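Local coordinates for Serine/threonine-protein kinase Tel1 (Chaetomium thermophilum, PDB 6SKY) that probably phosphorylates serine and threonine in [ST]-Q motifs, histone H2A among the substrates, with ATP to signal DNA damage, at residues 2435-2441 against 2485-2490; 1839-1844 against 1877-1883. One frame throughout, in Å; residues are numbered along the deposited sequence.

Contact 1: residues 2435-2441 against 2485-2490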
ATOM      1  N   SER A2435       3.234  17.065 -41.680  1.00 36.21           N
ATOM      2  CA  SER A2435       3.352  18.124 -42.667  1.00 36.21           C
ATOM      3  C   SER A2435       4.318  19.216 -42.244  1.00 36.21           C
ATOM      4  O   SER A2435       4.564  20.136 -43.023  1.00 36.21           O
ATOM      5  CB  SER A2435       1.979  18.729 -42.950  1.00 36.21           C
ATOM      6  OG  SER A2435       1.432  19.318 -41.787  1.00 36.21           O
ATOM      7  N   SER A2436       4.855  19.148 -41.039  1.00 36.44           N
ATOM      8  CA  SER A2436       5.860  20.100 -40.599  1.00 36.44           C
ATOM      9  C   SER A2436       7.272  19.658 -40.931  1.00 36.44           C
ATOM     10  O   SER A2436       8.190  20.478 -40.875  1.00 36.44           O
ATOM     11  CB  SER A2436       5.736  20.324 -39.092  1.00 36.44           C
ATOM     12  OG  SER A2436       6.957  20.754 -38.536  1.00 36.44           O
ATOM     13  N   ARG A2437       7.467  18.388 -41.271  1.00 35.07           N
ATOM     14  CA  ARG A2437       8.772  17.849 -41.608  1.00 35.07           C
ATOM     15  C   ARG A2437       8.953  17.659 -43.103  1.00 35.07           C
ATOM     16  O   ARG A2437       9.951  17.075 -43.524  1.00 35.07           O
ATOM     17  CB  ARG A2437       8.993  16.521 -40.893  1.00 35.07           C
ATOM     18  CG  ARG A2437       8.939  16.610 -39.399  1.00 35.07           C
ATOM     19  CD  ARG A2437      10.171  17.285 -38.863  1.00 35.07           C
ATOM     20  NE  ARG A2437      11.379  16.632 -39.347  1.00 35.07           N
ATOM     21  CZ  ARG A2437      12.154  15.850 -38.609  1.00 35.07           C
ATOM     22  NH1 ARG A2437      11.862  15.628 -37.340  1.00 35.07           N
ATOM     23  NH2 ARG A2437      13.229  15.299 -39.142  1.00 35.07           N
ATOM     24  N   LEU A2438       8.011  18.127 -43.909  1.00 38.69           N
ATOM     25  CA  LEU A2438       8.109  17.960 -45.348  1.00 38.69           C
ATOM     26  C   LEU A2438       9.213  18.835 -45.909  1.00 38.69           C
ATOM     27  O   LEU A2438       9.343  20.002 -45.543  1.00 38.69           O
ATOM     28  CB  LEU A2438       6.790  18.315 -46.016  1.00 38.69           C
ATOM     29  CG  LEU A2438       5.637  17.356 -45.803  1.00 38.69           C
ATOM     30  CD1 LEU A2438       4.410  17.883 -46.480  1.00 38.69           C
ATOM     31  CD2 LEU A2438       6.007  16.021 -46.366  1.00 38.69           C
ATOM     32  N   GLN A2439      10.011  18.259 -46.801  1.00 46.81           N
ATOM     33  CA  GLN A2439      11.033  18.987 -47.531  1.00 46.81           C
ATOM     34  C   GLN A2439      11.281  18.263 -48.839  1.00 46.81           C
ATOM     35  O   GLN A2439      10.930  17.094 -48.996  1.00 46.81           O
ATOM     36  CB  GLN A2439      12.323  19.112 -46.728  1.00 46.81           C
ATOM     37  CG  GLN A2439      12.323  20.283 -45.789  1.00 46.81           C
ATOM     38  CD  GLN A2439      13.548  20.334 -44.944  1.00 46.81           C
ATOM     39  OE1 GLN A2439      14.433  19.495 -45.070  1.00 46.81           O
ATOM     40  NE2 GLN A2439      13.617  21.320 -44.067  1.00 46.81           N
ATOM     41  N   ASP A2440      11.874  18.965 -49.787  1.00 52.63           N
ATOM     42  CA  ASP A2440      12.209  18.374 -51.076  1.00 52.63           C
ATOM     43  C   ASP A2440      13.720  18.171 -51.094  1.00 52.63           C
ATOM     44  O   ASP A2440      14.480  19.056 -51.483  1.00 52.63           O
ATOM     45  CB  ASP A2440      11.730  19.237 -52.225  1.00 52.63           C
ATOM     46  CG  ASP A2440      12.005  20.692 -52.001  1.00 52.63           C
ATOM     47  OD1 ASP A2440      12.140  21.090 -50.829  1.00 52.63           O
ATOM     48  OD2 ASP A2440      12.086  21.440 -52.995  1.00 52.63           O
ATOM     49  N   HIS A2441      14.147  16.988 -50.660  1.00 57.55           N
ATOM     50  CA  HIS A2441      15.557  16.681 -50.527  1.00 57.55           C
ATOM     51  C   HIS A2441      15.993  15.428 -51.263  1.00 57.55           C
ATOM     52  O   HIS A2441      17.198  15.162 -51.314  1.00 57.55           O
ATOM     53  CB  HIS A2441      15.935  16.537 -49.048  1.00 57.55           C
ATOM     54  CG  HIS A2441      16.148  17.843 -48.356  1.00 57.55           C
ATOM     55  ND1 HIS A2441      16.074  19.050 -49.013  1.00 57.55           N
ATOM     56  CD2 HIS A2441      16.438  18.132 -47.067  1.00 57.55           C
ATOM     57  CE1 HIS A2441      16.309  20.029 -48.159  1.00 57.55           C
ATOM     58  NE2 HIS A2441      16.533  19.499 -46.971  1.00 57.55           N
ATOM     59  N   SER A2485      11.717  25.117 -48.513  1.00 47.63           N
ATOM     60  CA  SER A2485      11.669  23.714 -48.902  1.00 47.63           C
ATOM     61  C   SER A2485      10.341  23.082 -48.514  1.00 47.63           C
ATOM     62  O   SER A2485       9.758  22.317 -49.292  1.00 47.63           O
ATOM     63  CB  SER A2485      12.824  22.962 -48.259  1.00 47.63           C
ATOM     64  OG  SER A2485      13.943  23.806 -48.115  1.00 47.63           O
ATOM     65  N   ARG A2486       9.858  23.377 -47.310  1.00 42.22           N
ATOM     66  CA  ARG A2486       8.555  22.884 -46.887  1.00 42.22           C
ATOM     67  C   ARG A2486       7.459  23.368 -47.820  1.00 42.22           C
ATOM     68  O   ARG A2486       6.580  22.592 -48.212  1.00 42.22           O
ATOM     69  CB  ARG A2486       8.276  23.327 -45.455  1.00 42.22           C
ATOM     70  CG  ARG A2486       7.011  22.764 -44.877  1.00 42.22           C
ATOM     71  CD  ARG A2486       6.674  23.393 -43.551  1.00 42.22           C
ATOM     72  NE  ARG A2486       7.742  23.231 -42.577  1.00 42.22           N
ATOM     73  CZ  ARG A2486       8.432  24.234 -42.054  1.00 42.22           C
ATOM     74  NH1 ARG A2486       8.162  25.479 -42.404  1.00 42.22           N
ATOM     75  NH2 ARG A2486       9.385  23.993 -41.173  1.00 42.22           N
ATOM     76  N   GLN A2487       7.496  24.650 -48.190  1.00 43.81           N
ATOM     77  CA  GLN A2487       6.498  25.184 -49.107  1.00 43.81           C
ATOM     78  C   GLN A2487       6.569  24.498 -50.463  1.00 43.81           C
ATOM     79  O   GLN A2487       5.534  24.187 -51.059  1.00 43.81           O
ATOM     80  CB  GLN A2487       6.679  26.694 -49.245  1.00 43.81           C
ATOM     81  CG  GLN A2487       6.682  27.217 -50.667  1.00 43.81           C
ATOM     82  CD  GLN A2487       5.302  27.330 -51.256  1.00 43.81           C
ATOM     83  OE1 GLN A2487       4.993  26.706 -52.266  1.00 43.81           O
ATOM     84  NE2 GLN A2487       4.465  28.147 -50.637  1.00 43.81           N
ATOM     85  N   ARG A2488       7.777  24.214 -50.949  1.00 47.72           N
ATOM     86  CA  ARG A2488       7.908  23.563 -52.248  1.00 47.72           C
ATOM     87  C   ARG A2488       7.381  22.136 -52.215  1.00 47.72           C
ATOM     88  O   ARG A2488       6.686  21.700 -53.145  1.00 47.72           O
ATOM     89  CB  ARG A2488       9.364  23.586 -52.692  1.00 47.72           C
ATOM     90  CG  ARG A2488       9.843  24.948 -53.127  1.00 47.72           C
ATOM     91  CD  ARG A2488      11.234  24.874 -53.716  1.00 47.72           C
ATOM     92  NE  ARG A2488      12.223  24.470 -52.723  1.00 47.72           N
ATOM     93  CZ  ARG A2488      13.475  24.141 -53.011  1.00 47.72           C
ATOM     94  NH1 ARG A2488      13.889  24.163 -54.269  1.00 47.72           N
ATOM     95  NH2 ARG A2488      14.309  23.783 -52.048  1.00 47.72           N
ATOM     96  N   ALA A2489       7.698  21.391 -51.157  1.00 44.47           N
ATOM     97  CA  ALA A2489       7.222  20.016 -51.057  1.00 44.47           C
ATOM     98  C   ALA A2489       5.708  19.963 -50.941  1.00 44.47           C
ATOM     99  O   ALA A2489       5.052  19.144 -51.600  1.00 44.47           O
ATOM    100  CB  ALA A2489       7.872  19.321 -49.870  1.00 44.47           C
ATOM    101  N   THR A2490       5.128  20.825 -50.107  1.00 41.88           N
ATOM    102  CA  THR A2490       3.678  20.836 -50.000  1.00 41.88           C
ATOM    103  C   THR A2490       3.029  21.275 -51.303  1.00 41.88           C
ATOM    104  O   THR A2490       1.946  20.796 -51.642  1.00 41.88           O
ATOM    105  CB  THR A2490       3.246  21.730 -48.849  1.00 41.88           C
ATOM    106  OG1 THR A2490       4.143  21.548 -47.753  1.00 41.88           O
ATOM    107  CG2 THR A2490       1.872  21.349 -48.392  1.00 41.88           C
TER
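Polar bonding at one end of this interface depends on Arg2486, whose NE donates a hydrogen bond to Ser2436 O (3.3 Å) from the edge of the guanidinium. The Leu2438 carbonyl receives a weaker contribution, a CA-H...O contact from Arg2486 CA to Leu2438 O at 3.3 Å. At the other end the attraction is ionic: Asp2440 OD2 lies 3.0 Å from Arg2488 NE but over a face of the guanidinium, so this salt bridge works through charge without a directed N-H. Here the loop joining helices 2431-2434 and 2444-2459, within the FAT region of the kinase, lies along the early turns of helix 2483-2497. Ser2436 OG turns instead to Asp2845 and Thr2846, bringing the kinase-family region to the same loop. In the middle, Leu2438 CB and Ala2489 CB form an apolar pair at 4.1 Å. Van der Waals contacts add to it, Ala2489 CB to Gln2439 C and Gln2439 CG to Ser2485 CB, each at 3.7 Å; Leu2438 also reaches Leu2449 and Ile2450 of helix 2444-2459.

Contact 2: residues 1839-1844 against 1877-1883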
ATOM      1  N   LEU A1839     -48.147  16.733   2.404  1.00 32.99           N
ATOM      2  CA  LEU A1839     -46.896  17.456   2.562  1.00 32.99           C
ATOM      3  C   LEU A1839     -46.107  17.467   1.263  1.00 32.99           C
ATOM      4  O   LEU A1839     -45.487  18.478   0.916  1.00 32.99           O
ATOM      5  CB  LEU A1839     -46.091  16.827   3.693  1.00 32.99           C
ATOM      6  CG  LEU A1839     -44.947  17.616   4.305  1.00 32.99           C
ATOM      7  CD1 LEU A1839     -45.433  18.943   4.789  1.00 32.99           C
ATOM      8  CD2 LEU A1839     -44.369  16.825   5.435  1.00 32.99           C
ATOM      9  N   LYS A1840     -46.119  16.354   0.529  1.00 31.10           N
ATOM     10  CA  LYS A1840     -45.520  16.351  -0.800  1.00 31.10           C
ATOM     11  C   LYS A1840     -46.138  17.416  -1.693  1.00 31.10           C
ATOM     12  O   LYS A1840     -45.434  18.078  -2.459  1.00 31.10           O
ATOM     13  CB  LYS A1840     -45.677  14.985  -1.447  1.00 31.10           C
ATOM     14  CG  LYS A1840     -44.655  13.972  -1.038  1.00 31.10           C
ATOM     15  CD  LYS A1840     -44.677  12.815  -2.001  1.00 31.10           C
ATOM     16  CE  LYS A1840     -43.888  11.643  -1.479  1.00 31.10           C
ATOM     17  NZ  LYS A1840     -42.426  11.850  -1.611  1.00 31.10           N
ATOM     18  N   LEU A1841     -47.451  17.590  -1.614  1.00 27.83           N
ATOM     19  CA  LEU A1841     -48.123  18.570  -2.455  1.00 27.83           C
ATOM     20  C   LEU A1841     -47.786  19.990  -2.037  1.00 27.83           C
ATOM     21  O   LEU A1841     -47.672  20.874  -2.885  1.00 27.83           O
ATOM     22  CB  LEU A1841     -49.628  18.335  -2.406  1.00 27.83           C
ATOM     23  CG  LEU A1841     -50.541  19.196  -3.260  1.00 27.83           C
ATOM     24  CD1 LEU A1841     -50.324  18.904  -4.713  1.00 27.83           C
ATOM     25  CD2 LEU A1841     -51.961  18.932  -2.883  1.00 27.83           C
ATOM     26  N   LEU A1842     -47.608  20.224  -0.741  1.00 28.05           N
ATOM     27  CA  LEU A1842     -47.153  21.536  -0.285  1.00 28.05           C
ATOM     28  C   LEU A1842     -45.761  21.856  -0.810  1.00 28.05           C
ATOM     29  O   LEU A1842     -45.494  22.970  -1.278  1.00 28.05           O
ATOM     30  CB  LEU A1842     -47.158  21.588   1.235  1.00 28.05           C
ATOM     31  CG  LEU A1842     -48.402  22.171   1.869  1.00 28.05           C
ATOM     32  CD1 LEU A1842     -48.204  22.225   3.354  1.00 28.05           C
ATOM     33  CD2 LEU A1842     -48.648  23.541   1.308  1.00 28.05           C
ATOM     34  N   ILE A1843     -44.852  20.890  -0.725  1.00 24.00           N
ATOM     35  CA  ILE A1843     -43.497  21.102  -1.216  1.00 24.00           C
ATOM     36  C   ILE A1843     -43.496  21.352  -2.717  1.00 24.00           C
ATOM     37  O   ILE A1843     -42.777  22.226  -3.214  1.00 24.00           O
ATOM     38  CB  ILE A1843     -42.616  19.906  -0.836  1.00 24.00           C
ATOM     39  CG1 ILE A1843     -42.368  19.915   0.665  1.00 24.00           C
ATOM     40  CG2 ILE A1843     -41.324  19.947  -1.583  1.00 24.00           C
ATOM     41  CD1 ILE A1843     -42.123  18.564   1.221  1.00 24.00           C
ATOM     42  N   ASN A1844     -44.306  20.602  -3.463  1.00 24.95           N
ATOM     43  CA  ASN A1844     -44.379  20.824  -4.901  1.00 24.95           C
ATOM     44  C   ASN A1844     -44.995  22.170  -5.244  1.00 24.95           C
ATOM     45  O   ASN A1844     -44.623  22.774  -6.249  1.00 24.95           O
ATOM     46  CB  ASN A1844     -45.157  19.704  -5.564  1.00 24.95           C
ATOM     47  CG  ASN A1844     -44.321  18.489  -5.783  1.00 24.95           C
ATOM     48  OD1 ASN A1844     -44.682  17.393  -5.386  1.00 24.95           O
ATOM     49  ND2 ASN A1844     -43.185  18.673  -6.416  1.00 24.95           N
ATOM     50  N   ALA A1877     -38.752  18.972   6.056  1.00 26.43           N
ATOM     51  CA  ALA A1877     -39.966  18.341   5.555  1.00 26.43           C
ATOM     52  C   ALA A1877     -39.690  17.522   4.308  1.00 26.43           C
ATOM     53  O   ALA A1877     -40.161  16.393   4.184  1.00 26.43           O
ATOM     54  CB  ALA A1877     -41.020  19.401   5.270  1.00 26.43           C
ATOM     55  N   ALA A1878     -38.933  18.079   3.364  1.00 25.29           N
ATOM     56  CA  ALA A1878     -38.622  17.345   2.146  1.00 25.29           C
ATOM     57  C   ALA A1878     -37.685  16.180   2.402  1.00 25.29           C
ATOM     58  O   ALA A1878     -37.664  15.235   1.614  1.00 25.29           O
ATOM     59  CB  ALA A1878     -38.023  18.282   1.107  1.00 25.29           C
ATOM     60  N   THR A1879     -36.903  16.225   3.478  1.00 29.37           N
ATOM     61  CA  THR A1879     -36.114  15.060   3.855  1.00 29.37           C
ATOM     62  C   THR A1879     -36.990  13.958   4.426  1.00 29.37           C
ATOM     63  O   THR A1879     -36.705  12.775   4.225  1.00 29.37           O
ATOM     64  CB  THR A1879     -35.046  15.447   4.868  1.00 29.37           C
ATOM     65  OG1 THR A1879     -34.415  16.657   4.451  1.00 29.37           O
ATOM     66  CG2 THR A1879     -34.003  14.378   4.951  1.00 29.37           C
ATOM     67  N   ARG A1880     -38.055  14.323   5.143  1.00 32.18           N
ATOM     68  CA  ARG A1880     -38.994  13.319   5.633  1.00 32.18           C
ATOM     69  C   ARG A1880     -39.731  12.613   4.499  1.00 32.18           C
ATOM     70  O   ARG A1880     -40.032  11.424   4.607  1.00 32.18           O
ATOM     71  CB  ARG A1880     -39.991  13.963   6.587  1.00 32.18           C
ATOM     72  CG  ARG A1880     -39.718  13.687   8.039  1.00 32.18           C
ATOM     73  CD  ARG A1880     -39.830  14.942   8.866  1.00 32.18           C
ATOM     74  NE  ARG A1880     -40.994  15.737   8.507  1.00 32.18           N
ATOM     75  CZ  ARG A1880     -41.139  17.014   8.830  1.00 32.18           C
ATOM     76  NH1 ARG A1880     -42.224  17.675   8.465  1.00 32.18           N
ATOM     77  NH2 ARG A1880     -40.194  17.634   9.513  1.00 32.18           N
ATOM     78  N   CYS A1881     -40.027  13.317   3.414  1.00 32.57           N
ATOM     79  CA  CYS A1881     -40.772  12.761   2.295  1.00 32.57           C
ATOM     80  C   CYS A1881     -39.899  12.017   1.298  1.00 32.57           C
ATOM     81  O   CYS A1881     -40.429  11.473   0.327  1.00 32.57           O
ATOM     82  CB  CYS A1881     -41.527  13.872   1.569  1.00 32.57           C
ATOM     83  SG  CYS A1881     -42.701  14.755   2.590  1.00 32.57           S
ATOM     84  N   GLY A1882     -38.585  11.990   1.493  1.00 30.49           N
ATOM     85  CA  GLY A1882     -37.713  11.269   0.593  1.00 30.49           C
ATOM     86  C   GLY A1882     -37.329  12.002  -0.667  1.00 30.49           C
ATOM     87  O   GLY A1882     -36.946  11.361  -1.646  1.00 30.49           O
ATOM     88  N   MET A1883     -37.420  13.324  -0.681  1.00 29.19           N
ATOM     89  CA  MET A1883     -37.056  14.145  -1.829  1.00 29.19           C
ATOM     90  C   MET A1883     -35.742  14.831  -1.478  1.00 29.19           C
ATOM     91  O   MET A1883     -35.732  15.936  -0.946  1.00 29.19           O
ATOM     92  CB  MET A1883     -38.141  15.159  -2.138  1.00 29.19           C
ATOM     93  CG  MET A1883     -39.529  14.593  -2.236  1.00 29.19           C
ATOM     94  SD  MET A1883     -40.813  15.819  -1.960  1.00 29.19           S
ATOM     95  CE  MET A1883     -40.867  16.648  -3.535  1.00 29.19           C
TER
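Residues 1839-1844 are a continuous stretch of helix 1836-1849, whereas 1877-1883 carries the last turn of helix 1871-1880 and the turn that follows it. CA atoms come closest at Lys1840 and Cys1881, 6.7 Å apart. Gly1882, with positive phi, ends the helix in a Schellman motif: Met1883 N bonds back to Ala1878 O at 3.0 Å, and a weak bond runs from Gly1882 N to Thr1879 O at 3.4 Å. Met1883 then serves as the N-cap residue of helix 1884-1898. The turn thus joins two helices packed against helix 1836-1849, as in the alpha solenoid of this PIKK near the start of the FAT range. Leu1839 CD2 packs on Cys1881 SG (3.9 Å) and Ala1877 CB (4.2 Å). One turn on, Ile1843 CD1 lies 4.1 Å from both Ala1878 CB and Cys1881 SG, its CG2 touches Met1883 CE at 3.9 Å, and it also contacts Val1886 and Phe1890. The small Ala1877 and Ala1878 let Ile1843 CD1 come within 3.8 Å of Ala1878 CA. Lys1840 NZ donates the one hydrogen bond across the segments, to Cys1881 O (2.8 Å), beside this apolar packing, placing its charge at the helix's carbonyl end, where it suits the helix dipole.

How the contacts relate
From the N-terminal end of the modelled chain, contact 2 comes first: it closes a loop of 32 intervening residues, 11 of them helical, and joins helix 1836-1849 to the turn between helices 1871-1880 and 1884-1898, near the start of the FAT region. The chain then runs through many further helices before contact 1 opens. That contact brackets helices 2444-2459 and 2461-2472, closing 43 residues back onto helix 2483-2497 near the far end of FAT, beside the kinase part. The two loops are in series, neither nested nor crossed. The centres of contact 1 and contact 2 lie about 70 Å apart, on opposite sides of the chain's centre, with nearest atoms about 55 Å apart.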